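Local coordinates for protein N5-carboxyaminoimidazole ribonucleotide synthetase (Bacillus anthracis, PDB 3QFF) that probably carboxylates aminoimidazole ribonucleotide in purine biosynthesis, using ATP and bicarbonate to make N5-carboxyaminoimidazole ribonucleotide, and binds ADP, at residues Lys15-Ile20 with Met36-Ala41; Ser76-Tyr81 with His97-Gln102. All coordinates share one frame; numbering follows the deposited sequence.

Contact 1. Residues Lys15-Ile20 with Met36-Ala41; sequences KTIGII and MGYKIA
Ile-17 of strand 16-20 lies against Tyr-38 and against Ile-40 of the parallel strand 39-44, the two strands of a beta-alpha-beta unit. Its CB meets Ile-40 CD1 at 4.0 Å. CG1, beside the backbone N with chi1 -58°, heads for the tyrosine and comes within 4.0 Å of Tyr-38 CD1. The tip, CD1, then lies over one face of that ring, 3.6 Å above the plane and offset toward the rim, a CH-pi contact. Lys-15 O approaches the same ring at its edge, while Tyr-38 OH bonds Ile-11 O. Isoleucine, branched at CB, suits the place: one arm ends in a methyl that reaches the ring. Ile-17 also touches Ala-33 of helix 24-35.

On the other side of the sheet Thr-16 and Lys-39 run side by side, with Thr-16 OG1 3.5 Å from Lys-39 CD, and Ala-41 CB touches Thr-16 CG2. Gly-18, lacking a side chain, leaves room for Ser-76 OG, just ahead of strand 78-81. Four backbone bonds join the strands, including Ile-17 N to Lys-39 O at 2.8 Å and Ala-41 N to Ile-17 O at 2.9 Å. These bonds satisfy four N-H groups and the oxygens that receive them, leaving apolar and aromatic packing to fill the helix-covered face.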
# COMPACT_ATOMS: atom_id res chain seq x y z
N LYS A 15 -8.33 5.38 16.08
CA LYS A 15 -8.88 4.31 16.91
C LYS A 15 -8.16 3.00 16.63
O LYS A 15 -7.41 2.89 15.66
CB LYS A 15 -10.39 4.14 16.66
CG LYS A 15 -11.25 5.37 16.97
CD LYS A 15 -11.36 5.65 18.47
CE LYS A 15 -12.54 6.58 18.76
NZ LYS A 15 -12.38 7.85 18.00
N THR A 16 -8.44 1.99 17.45
CA THR A 16 -7.82 0.67 17.35
C THR A 16 -8.75 -0.32 16.66
O THR A 16 -9.91 -0.52 17.08
CB THR A 16 -7.43 0.12 18.75
OG1 THR A 16 -6.58 1.05 19.42
CG2 THR A 16 -6.73 -1.24 18.65
N ILE A 17 -8.23 -0.95 15.62
CA ILE A 17 -8.88 -2.09 15.01
C ILE A 17 -8.26 -3.38 15.54
O ILE A 17 -7.03 -3.59 15.44
CB ILE A 17 -8.79 -2.04 13.47
CG1 ILE A 17 -9.42 -0.73 12.95
CG2 ILE A 17 -9.46 -3.28 12.87
CD1 ILE A 17 -9.16 -0.45 11.47
N GLY A 18 -9.11 -4.23 16.10
CA GLY A 18 -8.72 -5.52 16.62
C GLY A 18 -9.04 -6.64 15.65
O GLY A 18 -10.16 -6.73 15.14
N ILE A 19 -8.05 -7.49 15.40
CA ILE A 19 -8.18 -8.55 14.41
C ILE A 19 -8.02 -9.92 15.09
O ILE A 19 -7.03 -10.18 15.79
CB ILE A 19 -7.12 -8.40 13.28
CG1 ILE A 19 -7.22 -7.01 12.63
CG2 ILE A 19 -7.28 -9.55 12.25
CD1 ILE A 19 -6.14 -6.69 11.59
N ILE A 20 -9.00 -10.79 14.87
CA ILE A 20 -8.92 -12.17 15.33
C ILE A 20 -8.28 -13.03 14.23
O ILE A 20 -8.90 -13.31 13.20
CB ILE A 20 -10.29 -12.74 15.76
CG1 ILE A 20 -10.92 -11.86 16.85
CG2 ILE A 20 -10.17 -14.21 16.23
CD1 ILE A 20 -12.36 -12.16 17.13
N MET A 36 -3.97 4.70 6.93
CA MET A 36 -5.05 5.60 7.28
C MET A 36 -5.00 6.03 8.74
O MET A 36 -5.91 6.69 9.22
CB MET A 36 -6.40 4.94 6.97
CG MET A 36 -6.89 5.17 5.54
SD MET A 36 -8.51 4.43 5.19
CE MET A 36 -8.09 2.70 5.33
N GLY A 37 -3.94 5.64 9.44
CA GLY A 37 -3.67 6.11 10.79
C GLY A 37 -4.42 5.38 11.88
O GLY A 37 -4.62 5.94 12.96
N TYR A 38 -4.86 4.15 11.61
CA TYR A 38 -5.44 3.29 12.65
C TYR A 38 -4.36 2.58 13.46
O TYR A 38 -3.27 2.30 12.96
CB TYR A 38 -6.42 2.26 12.05
CG TYR A 38 -7.68 2.89 11.55
CD1 TYR A 38 -8.72 3.20 12.42
CD2 TYR A 38 -7.82 3.23 10.19
CE1 TYR A 38 -9.88 3.80 11.96
CE2 TYR A 38 -8.98 3.84 9.72
CZ TYR A 38 -10.00 4.12 10.61
OH TYR A 38 -11.15 4.72 10.14
N LYS A 39 -4.69 2.29 14.71
CA LYS A 39 -3.88 1.44 15.58
C LYS A 39 -4.42 0.01 15.45
O LYS A 39 -5.60 -0.18 15.16
CB LYS A 39 -3.98 1.96 17.02
CG LYS A 39 -3.27 1.11 18.07
CD LYS A 39 -3.17 1.87 19.42
CE LYS A 39 -2.65 0.95 20.54
NZ LYS A 39 -2.47 1.68 21.84
N ILE A 40 -3.56 -0.98 15.63
CA ILE A 40 -3.93 -2.37 15.40
C ILE A 40 -3.65 -3.26 16.62
O ILE A 40 -2.53 -3.24 17.16
CB ILE A 40 -3.18 -2.97 14.17
CG1 ILE A 40 -3.44 -2.14 12.90
CG2 ILE A 40 -3.53 -4.48 13.96
CD1 ILE A 40 -4.88 -2.13 12.42
N ALA A 41 -4.66 -4.02 17.03
CA ALA A 41 -4.47 -5.10 18.01
C ALA A 41 -4.79 -6.43 17.33
O ALA A 41 -5.74 -6.52 16.55
CB ALA A 41 -5.36 -4.88 19.24

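Contact 2. Residues Ser76-Tyr81 with His97-Gln102; sequences SDVVTY and HAYLPQ
Gln-102 reaches Thr-80 and Tyr-81 because CG stands beside its backbone N (chi1 -78°) and the chain is extended beyond it, while Thr-80 holds OG1 anti to its own N (chi1 -178°). The setting is the edge, within this chain, of the Rossmann-like parallel sheet: strand 78-81 is followed by helix 88-97, and the chain returns as the irregular segment 98-102 beside that strand.

Thr-80 OG1 donates to Gln-102 OE1 at 2.8 Å, coming in tilted from the amide plane, and also bonds His-298 NE2. A glutamine fits here because one amide offers both an acceptor and a donor. OE1 takes a second bond from a water that also donates to Val-79 O and accepts from Gln-102 N; NE2 donates to another water, which in turn donates to Tyr-81 O. The amide plane is parallel to the Tyr-81 ring, with NE2 3.5 Å from Tyr-81 CE1.

Farther back along the segment, one direct backbone bond, Val-79 N to Tyr-99 O at 2.9 Å, joins the two chains of residues, and a third water bridges Ser-76 O and Tyr-99 N. Val-79 CG1 meets Leu-100 CD1 at 4.0 Å, a pair of branched aliphatic side chains, both buried. Tyr-99, partly exposed, brings its CD2 edge to Asp-77 O and lays one ring face against Pro-101; its ring also has a cation-pi partner in Arg-9. Proline's rigid ring gives a compact surface for both neighbours: its CD sits 3.8 Å above the centre of the Tyr-99 ring and 3.6 Å from Val-78 CG2.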
# COMPACT_ATOMS: atom_id res chain seq x y z
N SER A 76 -10.32 -2.62 21.74
CA SER A 76 -10.58 -2.36 20.31
C SER A 76 -11.85 -1.53 20.13
O SER A 76 -12.87 -1.79 20.75
CB SER A 76 -10.77 -3.69 19.57
OG SER A 76 -9.58 -4.46 19.61
N ASP A 77 -11.78 -0.54 19.24
CA ASP A 77 -12.95 0.25 18.85
C ASP A 77 -13.83 -0.45 17.81
O ASP A 77 -15.03 -0.18 17.71
CB ASP A 77 -12.49 1.62 18.38
CG ASP A 77 -11.73 2.36 19.48
OD1 ASP A 77 -12.39 3.00 20.33
OD2 ASP A 77 -10.48 2.25 19.51
N VAL A 78 -13.22 -1.34 17.04
CA VAL A 78 -13.94 -2.20 16.10
C VAL A 78 -13.18 -3.52 16.02
O VAL A 78 -11.94 -3.53 16.08
CB VAL A 78 -14.14 -1.54 14.69
CG1 VAL A 78 -12.81 -1.18 14.02
CG2 VAL A 78 -15.01 -2.43 13.75
N VAL A 79 -13.92 -4.62 15.93
CA VAL A 79 -13.32 -5.95 15.82
C VAL A 79 -13.68 -6.59 14.46
O VAL A 79 -14.82 -6.54 14.02
CB VAL A 79 -13.76 -6.87 17.00
CG1 VAL A 79 -13.15 -8.28 16.89
CG2 VAL A 79 -13.37 -6.24 18.35
N THR A 80 -12.68 -7.17 13.80
CA THR A 80 -12.89 -7.98 12.61
C THR A 80 -12.10 -9.28 12.77
O THR A 80 -11.36 -9.45 13.75
CB THR A 80 -12.51 -7.20 11.29
OG1 THR A 80 -12.77 -8.02 10.14
CG2 THR A 80 -11.04 -6.78 11.29
N TYR A 81 -12.27 -10.20 11.84
CA TYR A 81 -11.60 -11.50 11.93
C TYR A 81 -10.99 -11.90 10.60
O TYR A 81 -11.52 -11.58 9.53
CB TYR A 81 -12.61 -12.58 12.34
CG TYR A 81 -13.78 -12.65 11.38
CD1 TYR A 81 -14.96 -11.94 11.62
CD2 TYR A 81 -13.69 -13.39 10.20
CE1 TYR A 81 -16.03 -11.99 10.71
CE2 TYR A 81 -14.73 -13.44 9.29
CZ TYR A 81 -15.89 -12.74 9.54
OH TYR A 81 -16.91 -12.80 8.63
N HIS A 97 -21.40 -7.37 22.95
CA HIS A 97 -20.65 -6.60 23.95
C HIS A 97 -19.42 -5.86 23.42
O HIS A 97 -18.80 -5.07 24.15
CB HIS A 97 -20.28 -7.49 25.15
CG HIS A 97 -21.45 -8.16 25.78
ND1 HIS A 97 -22.45 -7.47 26.43
CD2 HIS A 97 -21.79 -9.47 25.86
CE1 HIS A 97 -23.35 -8.32 26.89
NE2 HIS A 97 -22.97 -9.54 26.55
N ALA A 98 -19.06 -6.12 22.17
CA ALA A 98 -18.04 -5.33 21.49
C ALA A 98 -18.69 -4.74 20.25
O ALA A 98 -19.92 -4.79 20.08
CB ALA A 98 -16.85 -6.20 21.09
N TYR A 99 -17.87 -4.14 19.39
CA TYR A 99 -18.37 -3.65 18.12
C TYR A 99 -17.87 -4.54 16.97
O TYR A 99 -16.72 -4.41 16.53
CB TYR A 99 -18.02 -2.16 17.91
CG TYR A 99 -18.62 -1.62 16.64
CD1 TYR A 99 -19.99 -1.75 16.38
CD2 TYR A 99 -17.83 -0.98 15.70
CE1 TYR A 99 -20.55 -1.27 15.20
CE2 TYR A 99 -18.37 -0.48 14.52
CZ TYR A 99 -19.73 -0.63 14.27
OH TYR A 99 -20.26 -0.15 13.10
N LEU A 100 -18.74 -5.45 16.53
CA LEU A 100 -18.47 -6.40 15.45
C LEU A 100 -19.52 -6.17 14.33
O LEU A 100 -20.49 -6.93 14.23
CB LEU A 100 -18.57 -7.85 15.96
CG LEU A 100 -18.13 -8.97 15.01
CD1 LEU A 100 -16.64 -9.23 15.17
CD2 LEU A 100 -18.95 -10.25 15.25
N PRO A 101 -19.31 -5.13 13.49
CA PRO A 101 -20.27 -4.74 12.45
C PRO A 101 -20.55 -5.84 11.41
O PRO A 101 -21.61 -5.82 10.80
CB PRO A 101 -19.58 -3.54 11.76
CG PRO A 101 -18.14 -3.64 12.12
CD PRO A 101 -18.14 -4.24 13.51
N GLN A 102 -19.62 -6.78 11.23
CA GLN A 102 -19.83 -7.91 10.31
C GLN A 102 -20.95 -8.84 10.78
O GLN A 102 -21.61 -9.49 9.95
CB GLN A 102 -18.55 -8.72 10.12
CG GLN A 102 -17.56 -8.07 9.16
CD GLN A 102 -16.19 -8.62 9.33
OE1 GLN A 102 -15.51 -8.35 10.34
NE2 GLN A 102 -15.75 -9.42 8.36
O HOH W 1 -15.23 -3.29 20.08
O HOH W 2 -16.82 -7.02 12.23
O HOH W 3 -13.39 -10.72 7.63

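How the contacts relate
Contact 1 closes before contact 2 opens along the chain, and their centres are about 10 Å apart. All four segments belong to the preATP-grasp domain. They meet at one parallel sheet, ordered 57-60, 39-44, 16-20, 78-81, so strand 16-20 has the second strand of contact 1 on one side and the first strand of contact 2 on the other. Thr-16 O to Asp-77 N and Gly-18 O to Thr-80 N, both 2.9 Å and probable hydrogen bonds, join the two directly. Helix 294-303 touches residues of both contacts. Contact 1 joins the two inner strands of this Rossmann-like domain, contact 2 packs the return segment 97-102 on the outer strand 78-81, and the bonds between 16-20 and 76-81 make them one sheet.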